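Local structure of putative glycerophosphodiester phosphodiesterase (Galdieria sulphuraria, 2O55) at residues S94-F99 against V135-M140; M195-L200 against V215-P220. The protein is of unestablished function but belongs to the glycerophosphoryl diester phosphodiesterase family, with a TIM-barrel fold. All blocks are in the same frame, centred on the assembly; numbering follows the deposited sequence.

Contact 1: S94-F99 against V135-M140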
loop_
_atom_site.group_PDB
_atom_site.type_symbol
_atom_site.label_atom_id
_atom_site.label_comp_id
_atom_site.label_asym_id
_atom_site.label_seq_id
_atom_site.Cartn_x
_atom_site.Cartn_y
_atom_site.Cartn_z
ATOM N N SER A 94 -14.783 -0.738 3.021
ATOM C CA SER A 94 -14.534 -1.898 2.163
ATOM C C SER A 94 -13.628 -1.435 1.018
ATOM O O SER A 94 -13.263 -0.256 0.953
ATOM C CB SER A 94 -15.853 -2.446 1.610
ATOM O OG SER A 94 -16.431 -1.546 0.682
ATOM N N LEU A 95 -13.262 -2.335 0.110
ATOM C CA LEU A 95 -12.478 -1.876 -1.018
ATOM C C LEU A 95 -13.397 -1.146 -1.985
ATOM O O LEU A 95 -13.030 -0.088 -2.504
ATOM C CB LEU A 95 -11.763 -3.022 -1.721
ATOM C CG LEU A 95 -10.302 -2.780 -2.162
ATOM C CD1 LEU A 95 -9.915 -3.812 -3.174
ATOM C CD2 LEU A 95 -10.022 -1.391 -2.725
ATOM N N GLU A 96 -14.593 -1.708 -2.192
ATOM C CA GLU A 96 -15.591 -1.142 -3.082
ATOM C C GLU A 96 -15.903 0.308 -2.741
ATOM O O GLU A 96 -15.955 1.143 -3.635
ATOM C CB GLU A 96 -16.872 -1.986 -3.075
ATOM C CG GLU A 96 -17.703 -1.850 -4.363
ATOM C CD GLU A 96 -18.837 -2.871 -4.502
ATOM O OE1 GLU A 96 -19.202 -3.238 -5.645
ATOM O OE2 GLU A 96 -19.376 -3.306 -3.470
ATOM N N GLU A 97 -16.089 0.615 -1.456
ATOM C CA GLU A 97 -16.406 1.990 -1.025
ATOM C C GLU A 97 -15.366 3.001 -1.509
ATOM O O GLU A 97 -15.704 4.131 -1.868
ATOM C CB GLU A 97 -16.601 2.089 0.498
ATOM C CG GLU A 97 -17.956 1.511 0.969
ATOM C CD GLU A 97 -18.173 1.503 2.499
ATOM O OE1 GLU A 97 -17.186 1.514 3.273
ATOM O OE2 GLU A 97 -19.356 1.470 2.922
ATOM N N LEU A 98 -14.107 2.583 -1.536
ATOM C CA LEU A 98 -13.037 3.451 -1.976
ATOM C C LEU A 98 -13.104 3.668 -3.469
ATOM O O LEU A 98 -12.796 4.767 -3.959
ATOM C CB LEU A 98 -11.677 2.844 -1.630
ATOM C CG LEU A 98 -10.469 3.629 -2.157
ATOM C CD1 LEU A 98 -10.494 5.095 -1.661
ATOM C CD2 LEU A 98 -9.159 2.913 -1.820
ATOM N N PHE A 99 -13.469 2.599 -4.178
ATOM C CA PHE A 99 -13.572 2.607 -5.627
ATOM C C PHE A 99 -14.682 3.561 -6.031
ATOM O O PHE A 99 -14.448 4.534 -6.760
ATOM C CB PHE A 99 -13.859 1.198 -6.135
ATOM C CG PHE A 99 -12.652 0.316 -6.185
ATOM C CD1 PHE A 99 -11.372 0.843 -6.066
ATOM C CD2 PHE A 99 -12.786 -1.047 -6.399
ATOM C CE1 PHE A 99 -10.239 0.020 -6.133
ATOM C CE2 PHE A 99 -11.657 -1.881 -6.464
ATOM C CZ PHE A 99 -10.379 -1.341 -6.332
ATOM N N VAL A 135 -11.792 -5.080 -8.851
ATOM C CA VAL A 135 -10.999 -4.135 -9.610
ATOM C C VAL A 135 -11.605 -3.819 -10.982
ATOM O O VAL A 135 -11.826 -2.654 -11.294
ATOM C CB VAL A 135 -9.530 -4.593 -9.728
ATOM C CG1 VAL A 135 -8.899 -4.195 -11.076
ATOM C CG2 VAL A 135 -8.729 -4.023 -8.580
ATOM N N GLU A 136 -11.896 -4.837 -11.786
ATOM C CA GLU A 136 -12.336 -4.567 -13.152
ATOM C C GLU A 136 -13.781 -4.104 -13.229
ATOM O O GLU A 136 -14.180 -3.452 -14.200
ATOM C CB GLU A 136 -12.065 -5.744 -14.097
ATOM C CG GLU A 136 -12.786 -7.024 -13.754
ATOM C CD GLU A 136 -11.936 -8.272 -14.072
ATOM O OE1 GLU A 136 -12.432 -9.152 -14.833
ATOM O OE2 GLU A 136 -10.779 -8.370 -13.567
ATOM N N LYS A 137 -14.552 -4.421 -12.198
ATOM C CA LYS A 137 -15.909 -3.917 -12.121
ATOM C C LYS A 137 -15.893 -2.405 -11.891
ATOM O O LYS A 137 -16.932 -1.761 -11.928
ATOM C CB LYS A 137 -16.712 -4.613 -11.026
ATOM C CG LYS A 137 -18.195 -4.275 -11.064
ATOM C CD LYS A 137 -18.767 -4.075 -9.671
ATOM C CE LYS A 137 -20.155 -3.462 -9.735
ATOM N NZ LYS A 137 -20.751 -3.310 -8.378
ATOM N N TYR A 138 -14.714 -1.843 -11.658
ATOM C CA TYR A 138 -14.580 -0.399 -11.477
ATOM C C TYR A 138 -13.544 0.170 -12.445
ATOM O O TYR A 138 -13.054 1.291 -12.283
ATOM C CB TYR A 138 -14.271 -0.068 -10.011
ATOM C CG TYR A 138 -15.497 -0.206 -9.159
ATOM C CD1 TYR A 138 -15.900 -1.450 -8.660
ATOM C CD2 TYR A 138 -16.300 0.904 -8.894
ATOM C CE1 TYR A 138 -17.071 -1.573 -7.906
ATOM C CE2 TYR A 138 -17.466 0.791 -8.140
ATOM C CZ TYR A 138 -17.841 -0.443 -7.651
ATOM O OH TYR A 138 -18.980 -0.523 -6.904
ATOM N N HIS A 139 -13.249 -0.630 -13.469
ATOM C CA HIS A 139 -12.287 -0.289 -14.510
ATOM C C HIS A 139 -11.057 0.318 -13.867
ATOM O O HIS A 139 -10.547 1.333 -14.328
ATOM C CB HIS A 139 -12.923 0.644 -15.542
ATOM C CG HIS A 139 -14.288 0.204 -15.959
ATOM N ND1 HIS A 139 -14.513 -0.555 -17.086
ATOM C CD2 HIS A 139 -15.494 0.359 -15.362
ATOM C CE1 HIS A 139 -15.803 -0.818 -17.186
ATOM N NE2 HIS A 139 -16.419 -0.281 -16.149
HETATM N N MSE A 140 -10.587 -0.320 -12.793
HETATM C CA MSE A 140 -9.467 0.184 -12.015
HETATM C C MSE A 140 -8.165 -0.501 -12.390
HETATM O O MSE A 140 -7.121 -0.172 -11.841
HETATM C CB MSE A 140 -9.747 -0.019 -10.532
HETATM C CG MSE A 140 -10.688 1.019 -9.922
HETATM SE SE MSE A 140 -9.846 2.789 -9.932
HETATM C CE MSE A 140 -11.212 3.728 -9.097
#

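Contact 2: M195-L200 against V215-P220. With SO4 (sulfate ion), chain B.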
loop_
_atom_site.group_PDB
_atom_site.type_symbol
_atom_site.label_atom_id
_atom_site.label_comp_id
_atom_site.label_asym_id
_atom_site.label_seq_id
_atom_site.Cartn_x
_atom_site.Cartn_y
_atom_site.Cartn_z
HETATM N N MSE A 195 11.321 -0.865 -0.578
HETATM C CA MSE A 195 12.251 -1.181 0.496
HETATM C C MSE A 195 12.085 -0.258 1.654
HETATM O O MSE A 195 11.746 0.902 1.474
HETATM C CB MSE A 195 13.687 -1.049 0.018
HETATM C CG MSE A 195 13.807 -0.872 -1.510
HETATM SE SE MSE A 195 14.016 -2.565 -2.429
HETATM C CE MSE A 195 15.456 -3.207 -1.262
ATOM N N LEU A 196 12.369 -0.767 2.845
ATOM C CA LEU A 196 12.378 0.068 4.028
ATOM C C LEU A 196 13.542 1.059 3.970
ATOM O O LEU A 196 14.624 0.764 3.443
ATOM C CB LEU A 196 12.338 -0.767 5.323
ATOM C CG LEU A 196 10.945 -1.267 5.767
ATOM C CD1 LEU A 196 10.153 -2.060 4.701
ATOM C CD2 LEU A 196 11.085 -2.086 7.029
ATOM N N PHE A 197 13.277 2.249 4.480
ATOM C CA PHE A 197 14.198 3.339 4.368
ATOM C C PHE A 197 15.538 3.020 5.008
ATOM O O PHE A 197 16.557 3.225 4.381
ATOM C CB PHE A 197 13.585 4.599 4.967
ATOM C CG PHE A 197 14.479 5.813 4.894
ATOM C CD1 PHE A 197 14.916 6.446 6.064
ATOM C CD2 PHE A 197 14.883 6.328 3.670
ATOM C CE1 PHE A 197 15.730 7.573 6.008
ATOM C CE2 PHE A 197 15.696 7.452 3.610
ATOM C CZ PHE A 197 16.121 8.078 4.774
ATOM N N HIS A 198 15.549 2.506 6.231
ATOM C CA HIS A 198 16.807 2.201 6.923
ATOM C C HIS A 198 17.712 1.176 6.202
ATOM O O HIS A 198 18.908 1.177 6.442
ATOM C CB HIS A 198 16.507 1.796 8.380
ATOM C CG HIS A 198 17.688 1.271 9.152
ATOM N ND1 HIS A 198 18.608 2.097 9.770
ATOM C CD2 HIS A 198 18.062 0.001 9.458
ATOM C CE1 HIS A 198 19.510 1.360 10.399
ATOM N NE2 HIS A 198 19.201 0.085 10.228
ATOM N N TYR A 199 17.152 0.341 5.315
ATOM C CA TYR A 199 17.882 -0.727 4.592
ATOM C C TYR A 199 17.992 -0.489 3.087
ATOM O O TYR A 199 17.746 -1.425 2.283
ATOM C CB TYR A 199 17.140 -2.057 4.710
ATOM C CG TYR A 199 16.879 -2.543 6.096
ATOM C CD1 TYR A 199 15.733 -2.146 6.801
ATOM C CD2 TYR A 199 17.756 -3.436 6.699
ATOM C CE1 TYR A 199 15.499 -2.608 8.083
ATOM C CE2 TYR A 199 17.533 -3.903 7.971
ATOM C CZ TYR A 199 16.412 -3.486 8.651
ATOM O OH TYR A 199 16.226 -3.972 9.903
ATOM N N LEU A 200 18.323 0.740 2.686
ATOM C CA LEU A 200 18.322 1.076 1.249
ATOM C C LEU A 200 19.544 1.858 0.780
ATOM O O LEU A 200 19.760 2.996 1.177
ATOM C CB LEU A 200 17.007 1.747 0.804
ATOM C CG LEU A 200 16.949 1.958 -0.726
ATOM C CD1 LEU A 200 16.935 0.633 -1.518
ATOM C CD2 LEU A 200 15.805 2.865 -1.171
ATOM N N VAL A 215 11.621 1.900 -8.005
ATOM C CA VAL A 215 11.935 1.781 -6.582
ATOM C C VAL A 215 11.114 2.719 -5.724
ATOM O O VAL A 215 10.967 3.910 -6.047
ATOM C CB VAL A 215 13.396 2.031 -6.288
ATOM C CG1 VAL A 215 13.629 2.080 -4.764
ATOM C CG2 VAL A 215 14.237 0.963 -6.950
ATOM N N THR A 216 10.594 2.164 -4.629
ATOM C CA THR A 216 9.725 2.884 -3.732
ATOM C C THR A 216 10.324 2.778 -2.333
ATOM O O THR A 216 10.591 1.670 -1.845
ATOM C CB THR A 216 8.330 2.269 -3.783
ATOM O OG1 THR A 216 7.844 2.317 -5.138
ATOM C CG2 THR A 216 7.368 2.958 -2.813
ATOM N N VAL A 217 10.577 3.924 -1.704
ATOM C CA VAL A 217 10.946 3.925 -0.290
ATOM C C VAL A 217 9.700 3.764 0.571
ATOM O O VAL A 217 8.660 4.429 0.363
ATOM C CB VAL A 217 11.642 5.214 0.125
ATOM C CG1 VAL A 217 12.037 5.130 1.584
ATOM C CG2 VAL A 217 12.863 5.439 -0.736
ATOM N N TRP A 218 9.824 2.884 1.549
ATOM C CA TRP A 218 8.736 2.569 2.447
ATOM C C TRP A 218 9.092 3.092 3.841
ATOM O O TRP A 218 10.154 2.756 4.385
ATOM C CB TRP A 218 8.514 1.050 2.443
ATOM C CG TRP A 218 7.415 0.575 3.329
ATOM C CD1 TRP A 218 7.471 0.380 4.688
ATOM C CD2 TRP A 218 6.091 0.207 2.927
ATOM N NE1 TRP A 218 6.264 -0.089 5.149
ATOM C CE2 TRP A 218 5.400 -0.205 4.090
ATOM C CE3 TRP A 218 5.418 0.173 1.689
ATOM C CZ2 TRP A 218 4.069 -0.631 4.056
ATOM C CZ3 TRP A 218 4.087 -0.264 1.659
ATOM C CH2 TRP A 218 3.435 -0.653 2.832
HETATM N N MSE A 219 8.223 3.935 4.410
HETATM C CA MSE A 219 8.394 4.361 5.812
HETATM C C MSE A 219 7.472 3.545 6.718
HETATM O O MSE A 219 6.261 3.635 6.597
HETATM C CB MSE A 219 8.125 5.861 5.988
HETATM C CG MSE A 219 8.828 6.766 4.984
HETATM SE SE MSE A 219 10.764 6.783 5.137
HETATM C CE MSE A 219 11.103 8.275 3.992
ATOM N N PRO A 220 8.043 2.737 7.631
ATOM C CA PRO A 220 7.155 2.013 8.537
ATOM C C PRO A 220 6.297 2.996 9.306
ATOM O O PRO A 220 6.653 4.159 9.442
ATOM C CB PRO A 220 8.116 1.322 9.503
ATOM C CG PRO A 220 9.412 1.263 8.808
ATOM C CD PRO A 220 9.466 2.457 7.909
HETATM S S SO4 B . 4.019 -0.844 8.164
HETATM O O1 SO4 B . 5.433 -0.755 7.846
HETATM O O2 SO4 B . 3.927 -0.918 9.608
HETATM O O3 SO4 B . 3.364 0.385 7.771
HETATM O O4 SO4 B . 3.348 -1.963 7.495
#

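Contact 1: S94-F99 against V135-M140
Glu96 OE1 takes two hydrogen bonds from the segment 135-140, one from Lys137 NZ at 3.1 Å, which is also a salt bridge, and one from Tyr138 OH at 3.0 Å. The ammonium meets the oxygen nearly along its C-O axis, whereas the phenol comes from 40° above the carboxylate plane; both donors lie on the same face of that plane. The setting is two helices on the outside of a TIM barrel: 95-104 near its start and 127-136 where it gives way to a Schellman motif. That motif is identified by Met140 N bonding Val135 O, His139 N bonding Glu136 O and the positive phi of His139; Val135 O also accepts from Tyr138 N. Glu96 CG stands anti to the backbone N (chi1 -155°), and the extended chain beyond it crosses the phenol at about a right angle, with OE1 at the ring edge.

Beside these polar groups Phe99 is the main apolar contributor, and Tyr138 belongs to both parts. Phe99 CB lies over one face of the Tyr138 ring, 3.9 Å from the centroid, while the two rings are merely oblique, their planes 39° apart. Met140 CG covers one face of the Phe99 ring near the rim, and Leu95 CD2 from the same helix covers the opposite face. Leu134 adds to the apolar filling. At the start of helix 95-104, Ser94 and Glu97 form a capping box, in which Glu97 N donates to Ser94 OG and the return bond is weak. At the far end of the Phe99 ring, CZ touches Val135 CG2 at 3.9 Å.

Contact 2: M195-L200 against V215-P220
Leu196 and Trp218 run alongside each other in the same direction, the leucine CD1 reaching the indole CD1 at 3.6 Å. They are paired residues of neighbouring parallel strands in a TIM barrel, joined through helix 202-210 as a beta-alpha-beta unit. Three backbone bonds fix the register: Met195 N to Thr216 O, Trp218 N to Met195 O and Phe197 N to Trp218 O. Leu196 CD1 meets the indole obliquely, while CD2 of the same side chain rests against Pro220 CG.

Met195 and Val217 project from the other face of the sheet. There Val217 divides its branches: CG1, anti to the backbone N (chi1 -178°), reaches Phe197 CD2 at 3.7 Å, and CG2 reaches Leu200 CD2 at 3.9 Å. Both contacts are oblique crossings. Phe197 likewise runs alongside Met219, with its CB 3.6 Å from the selenium; this selenomethionine makes a Met-aromatic contact in which SE is oblique to the ring and CE lies over one face, offset toward the rim. Cys233 of helix 227-236 touches both Phe197 and Val217, so this side of the contact faces the outer helices.

Trp218 instead turns its edge to a sulfate ion, probably from the crystallisation liquor, which Arg13 and His56 also bind. His12 packs edge-to-face with the indole. The ion lies at the C-terminal ends of the strands, the end where TIM barrels carry their active sites, so it may mark an anion-binding pocket. It sits at the ring edge with its sulfur in the plane, and Trp218 NE1 donates to sulfate O1 at 2.9 Å in a nearly straight bond (173°).

Contacts 1 and 2 lie on opposite sides of the chain's centre, about 28 Å apart between their centres and about 14 Å at the nearest atoms, so neither touches the other. Contact 1 joins two helices of the outer layer and is only partly buried; contact 2 joins adjacent strands of the barrel and is buried, so the two share no helix or strand. The chemistry follows: between the helices, side chains supply every cross-segment hydrogen bond, in a charged cluster beside aromatic and apolar packing, whereas between the strands main-chain bonds set the alignment and apolar side chains pack on both faces. Of the two, contact 2 carries a bound ion, a sulfate held by the indole N-H.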